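Congerin-2 (Conger myriaster, PDB 1IS3) binds beta-galactosides as a homodimeric galectin of the conger eel, though its physiological function is not yet known. Local coordinates at residues 15-20 / 32-37; 43-48 / 99-104. All blocks are in the same frame, centred on the assembly; numbering follows the deposited sequence.

Contact 1 (15-20 / 32-37) and contact 2 (43-48 / 99-104) each pack one sheet of the galectin beta-sandwich against the other, and their centres lie about 11 Å apart. On the sugar-binding sheet they are joined through the neighbouring antiparallel strands 29-34 and 40-48, where Ile32 O accepts the backbone hydrogen bond of Met45 N at 2.9 Å. Toward the interior, Ile32 CD1 packs on His47 CE1 at 3.7 Å. Toward the sugar, Asn33 OD1 is hydrogen-bonded to His44 ND1 at 2.8 Å, a second-shell tie to a lactose-binding ring. Contact 2 itself carries His44, Asp46 and Arg48 of the lactose pocket, whereas the side chain of Ile32 stays about 11 Å from the galactose.

Contact 1 (15-20 / 32-37)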
# COMPACT_ATOMS: atom_id res chain seq x y z
N MET A 15 -3.55 7.83 12.50
CA MET A 15 -4.06 6.93 11.48
C MET A 15 -3.99 5.52 11.99
O MET A 15 -3.24 5.25 12.95
CB MET A 15 -3.23 7.01 10.22
CG MET A 15 -3.54 8.33 9.54
SD MET A 15 -2.43 8.66 8.16
CE MET A 15 -3.08 7.48 7.00
N TYR A 16 -4.70 4.58 11.38
CA TYR A 16 -4.64 3.16 11.73
C TYR A 16 -4.21 2.40 10.49
O TYR A 16 -4.63 2.69 9.37
CB TYR A 16 -5.99 2.59 12.16
CG TYR A 16 -6.44 3.12 13.51
CD1 TYR A 16 -6.75 4.48 13.67
CD2 TYR A 16 -6.51 2.26 14.62
CE1 TYR A 16 -7.11 5.00 14.91
CE2 TYR A 16 -6.87 2.77 15.89
CZ TYR A 16 -7.16 4.14 16.03
OH TYR A 16 -7.47 4.70 17.28
N LEU A 17 -3.35 1.43 10.71
CA LEU A 17 -2.86 0.52 9.68
C LEU A 17 -3.38 -0.87 10.02
O LEU A 17 -3.06 -1.39 11.12
CB LEU A 17 -1.34 0.46 9.69
CG LEU A 17 -0.66 -0.63 8.85
CD1 LEU A 17 -0.97 -0.39 7.36
CD2 LEU A 17 0.85 -0.67 9.14
N THR A 18 -4.15 -1.51 9.14
CA THR A 18 -4.54 -2.90 9.34
C THR A 18 -4.03 -3.70 8.15
O THR A 18 -4.27 -3.32 7.00
CB THR A 18 -6.04 -3.05 9.42
OG1 THR A 18 -6.43 -2.26 10.54
CG2 THR A 18 -6.51 -4.50 9.60
N VAL A 19 -3.27 -4.75 8.43
CA VAL A 19 -2.77 -5.63 7.38
C VAL A 19 -3.27 -7.04 7.66
O VAL A 19 -3.45 -7.42 8.83
CB VAL A 19 -1.21 -5.69 7.29
CG1 VAL A 19 -0.69 -4.36 6.72
CG2 VAL A 19 -0.58 -5.93 8.66
N GLY A 20 -3.56 -7.79 6.60
CA GLY A 20 -3.97 -9.17 6.73
C GLY A 20 -3.08 -9.99 5.82
O GLY A 20 -2.57 -9.49 4.81
N ILE A 32 6.79 -7.55 10.24
CA ILE A 32 6.09 -6.38 9.75
C ILE A 32 7.01 -5.21 10.20
O ILE A 32 7.46 -5.14 11.36
CB ILE A 32 4.68 -6.27 10.41
CG1 ILE A 32 3.82 -7.48 9.97
CG2 ILE A 32 4.04 -4.91 10.03
CD1 ILE A 32 2.57 -7.72 10.92
N ASN A 33 7.26 -4.26 9.30
CA ASN A 33 8.24 -3.20 9.53
C ASN A 33 7.65 -1.83 9.19
O ASN A 33 7.03 -1.73 8.13
CB ASN A 33 9.48 -3.43 8.66
CG ASN A 33 10.11 -4.77 8.94
OD1 ASN A 33 10.82 -4.90 9.93
ND2 ASN A 33 9.84 -5.83 8.19
N VAL A 34 7.79 -0.84 10.05
CA VAL A 34 7.27 0.50 9.82
C VAL A 34 8.51 1.40 9.97
O VAL A 34 9.22 1.33 10.98
CB VAL A 34 6.21 0.84 10.90
CG1 VAL A 34 5.75 2.28 10.78
CG2 VAL A 34 4.99 -0.08 10.73
N GLY A 35 8.83 2.22 8.98
CA GLY A 35 9.97 3.12 9.08
C GLY A 35 10.10 4.00 7.85
O GLY A 35 9.10 4.50 7.30
N GLU A 36 11.36 4.17 7.47
CA GLU A 36 11.71 5.05 6.37
C GLU A 36 12.32 4.25 5.24
O GLU A 36 12.16 4.66 4.09
CB GLU A 36 12.76 6.11 6.76
CG GLU A 36 12.49 7.01 7.97
CD GLU A 36 13.65 7.86 8.60
OE1 GLU A 36 13.30 8.85 9.28
OE2 GLU A 36 14.86 7.56 8.46
N SER A 37 13.03 3.14 5.46
CA SER A 37 13.70 2.40 4.41
C SER A 37 13.98 1.00 4.97
O SER A 37 13.74 0.74 6.15
CB SER A 37 15.03 3.12 4.05
OG SER A 37 16.03 3.02 5.07
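Val19 and Ile32 meet methyl to methyl, Val19 CG2 lying 4.3 Å from Ile32 CD1. The isoleucine chain runs extended beyond CG1 (chi2 162°), which carries its terminal methyl across the interior to the valine branch. Two residues along each strand, a looser pair is made by Leu17 CD2 and Val34 CG2, 4.5 Å apart. Both contacts are purely apolar, and no hydrogen bond links the two segments; the CA atoms of Leu17 and Val34 are 10.1 Å apart, the spacing of sheets stacked face to face. This is the inside of the galectin beta-sandwich, with strand 17-23 of one sheet set against strand 29-34 of the other. Further apolar neighbours extend the same layer: Leu17 also packs on Ile121 and Val132, Val19 on Leu129, and Val34 on Phe118. Backbone hydrogen bonds to strands 85-92 and 127-134 hold segment 15-20 within its own sheet, and on the other face of that sheet Thr18 OG1 is hydrogen-bonded to Thr89 OG1. Beyond Val34 the chain turns a corner at Gly35 and Glu36, and Glu36 and Ser37 together face Ser40 in a classic beta bulge.

Contact 2 (43-48 / 99-104); sequences MHMDHR and IQLSNG. With GAL (beta-D-galactopyranose), chain B; BGC (beta-D-glucopyranose), chain C.
Met45 reaches across to Ile99 and Leu101 with its terminal methyl: Met45 CE sits 3.7 Å from Ile99 CG2 and 3.7 Å from Leu101 CD2. With Met45 CG anti to the backbone N (chi1 177°) and the chain extended beyond it, CE is pushed deep between the sheets, where the methionine and Ile99 overlap side by side, running antiparallel, with Met45 SD and CE against the Ile99 CG2 branch. Met43 adds a lighter touch, its SD 4.3 Å from Ile99 CD1. All of this is apolar.

The polar interactions lie on the other face of strand 40-48, where His44 and Arg48 bind the lactose and Asp46, between them, holds the arginine. His44 NE2 and the axial O4 of galactose share a hydrogen bond of 2.8 Å at the edge of the imidazole. Arg48 NH1 donates to galactose O5 at 2.9 Å and to O4 at 3.0 Å, while NH2 makes a straighter bond of 2.7 Å to O3 of glucose. The guanidinium is steadied by a salt bridge of 2.8 Å from Arg48 NE to Asp46 OD2, reached on the anti side and about 30° out of the carboxylate plane, though nearly in the guanidinium plane; Arg29 also pairs with that oxygen, and Asp54 with Arg48 NH2.

Strand 40-48 runs between strands 29-34 and 57-64; opposite it, strand 96-100 is flanked by strands 85-92 and 106-110, and Val107 of the latter packs on both Met45 and Ile99.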
# COMPACT_ATOMS: atom_id res chain seq x y z
N MET A 43 9.78 0.45 13.94
CA MET A 43 9.14 -0.65 14.64
C MET A 43 9.27 -1.88 13.74
O MET A 43 8.68 -1.91 12.64
CB MET A 43 7.68 -0.29 14.89
CG MET A 43 6.94 -1.16 15.93
SD MET A 43 6.70 -2.86 15.41
CE MET A 43 5.54 -2.68 14.09
N HIS A 44 10.13 -2.82 14.13
CA HIS A 44 10.29 -4.12 13.51
C HIS A 44 9.55 -5.13 14.40
O HIS A 44 9.89 -5.21 15.57
CB HIS A 44 11.78 -4.45 13.42
CG HIS A 44 12.14 -5.91 13.03
ND1 HIS A 44 12.07 -6.49 11.84
CD2 HIS A 44 12.70 -6.87 13.88
CE1 HIS A 44 12.56 -7.71 11.89
NE2 HIS A 44 12.94 -7.93 13.13
N MET A 45 8.58 -5.93 13.93
CA MET A 45 7.88 -6.90 14.75
C MET A 45 8.13 -8.24 14.06
O MET A 45 7.58 -8.55 12.98
CB MET A 45 6.44 -6.52 14.74
CG MET A 45 5.62 -7.51 15.50
SD MET A 45 3.87 -7.05 15.33
CE MET A 45 3.41 -7.83 16.83
N ASP A 46 9.01 -9.06 14.63
CA ASP A 46 9.38 -10.31 14.02
C ASP A 46 8.60 -11.45 14.68
O ASP A 46 8.46 -11.50 15.91
CB ASP A 46 10.88 -10.47 14.18
CG ASP A 46 11.49 -11.49 13.25
OD1 ASP A 46 10.97 -11.73 12.17
OD2 ASP A 46 12.51 -12.07 13.60
N HIS A 47 8.08 -12.35 13.87
CA HIS A 47 7.23 -13.44 14.32
C HIS A 47 8.06 -14.69 14.12
O HIS A 47 8.27 -15.11 12.98
CB HIS A 47 5.93 -13.55 13.49
CG HIS A 47 5.14 -12.26 13.41
ND1 HIS A 47 5.52 -11.14 12.78
CD2 HIS A 47 3.87 -12.08 13.88
CE1 HIS A 47 4.52 -10.27 12.84
NE2 HIS A 47 3.55 -10.86 13.50
N ARG A 48 8.59 -15.27 15.21
CA ARG A 48 9.55 -16.37 15.06
C ARG A 48 8.94 -17.71 15.41
O ARG A 48 8.61 -17.97 16.58
CB ARG A 48 10.75 -16.11 15.96
CG ARG A 48 11.56 -14.90 15.49
CD ARG A 48 12.67 -14.49 16.47
NE ARG A 48 13.36 -13.28 16.01
CZ ARG A 48 14.52 -12.80 16.48
NH1 ARG A 48 15.07 -11.68 15.98
NH2 ARG A 48 15.11 -13.42 17.49
N ILE A 99 -0.04 -2.10 19.12
CA ILE A 99 -0.24 -3.18 18.18
C ILE A 99 -1.34 -4.09 18.72
O ILE A 99 -1.31 -4.44 19.91
CB ILE A 99 1.10 -3.97 18.02
CG1 ILE A 99 2.24 -3.09 17.53
CG2 ILE A 99 0.90 -5.05 16.98
CD1 ILE A 99 3.56 -3.46 18.22
N GLN A 100 -2.29 -4.49 17.87
CA GLN A 100 -3.33 -5.42 18.29
C GLN A 100 -3.24 -6.63 17.39
O GLN A 100 -3.13 -6.52 16.16
CB GLN A 100 -4.69 -4.78 18.18
CG GLN A 100 -5.73 -5.76 18.74
CD GLN A 100 -6.90 -5.07 19.45
OE1 GLN A 100 -7.51 -5.63 20.37
NE2 GLN A 100 -7.28 -3.83 19.09
N LEU A 101 -3.14 -7.80 18.01
CA LEU A 101 -2.98 -9.08 17.31
C LEU A 101 -4.34 -9.66 16.87
O LEU A 101 -5.39 -9.14 17.27
CB LEU A 101 -2.21 -10.07 18.22
CG LEU A 101 -0.93 -9.54 18.86
CD1 LEU A 101 -0.34 -10.59 19.78
CD2 LEU A 101 0.06 -9.14 17.76
N SER A 102 -4.33 -10.75 16.08
CA SER A 102 -5.54 -11.43 15.54
C SER A 102 -6.54 -11.84 16.62
O SER A 102 -7.76 -11.71 16.42
CB SER A 102 -5.19 -12.73 14.76
OG SER A 102 -4.02 -12.71 13.93
N ASN A 103 -6.06 -12.29 17.79
CA ASN A 103 -6.93 -12.73 18.87
C ASN A 103 -7.35 -11.61 19.82
O ASN A 103 -7.99 -11.88 20.84
CB ASN A 103 -6.25 -13.82 19.68
CG ASN A 103 -5.00 -13.32 20.41
OD1 ASN A 103 -4.40 -12.29 20.06
ND2 ASN A 103 -4.54 -14.02 21.44
N GLY A 104 -6.99 -10.34 19.54
CA GLY A 104 -7.39 -9.24 20.40
C GLY A 104 -6.32 -8.87 21.42
O GLY A 104 -6.43 -7.84 22.06
C1 GAL B . 18.22 -10.37 15.05
C2 GAL B . 17.79 -10.70 13.62
C3 GAL B . 17.29 -9.46 12.90
C4 GAL B . 16.19 -8.78 13.73
C5 GAL B . 16.73 -8.50 15.13
C6 GAL B . 15.70 -7.87 16.03
O2 GAL B . 18.90 -11.23 12.92
O3 GAL B . 16.78 -9.82 11.63
O4 GAL B . 15.04 -9.60 13.81
O5 GAL B . 17.14 -9.73 15.75
O6 GAL B . 16.26 -7.56 17.29
C2 BGC C . 19.31 -12.28 19.30
C3 BGC C . 18.51 -12.31 18.00
C4 BGC C . 19.22 -11.45 16.95
C5 BGC C . 20.67 -11.92 16.78
C6 BGC C . 21.46 -11.04 15.84
C1 BGC C . 20.73 -12.76 19.02
O1 BGC C . 21.48 -12.70 20.19
O2 BGC C . 18.70 -13.12 20.27
O3 BGC C . 17.20 -11.84 18.23
O4 BGC C . 18.52 -11.55 15.70
O5 BGC C . 21.35 -11.91 18.05
O6 BGC C . 21.45 -9.69 16.28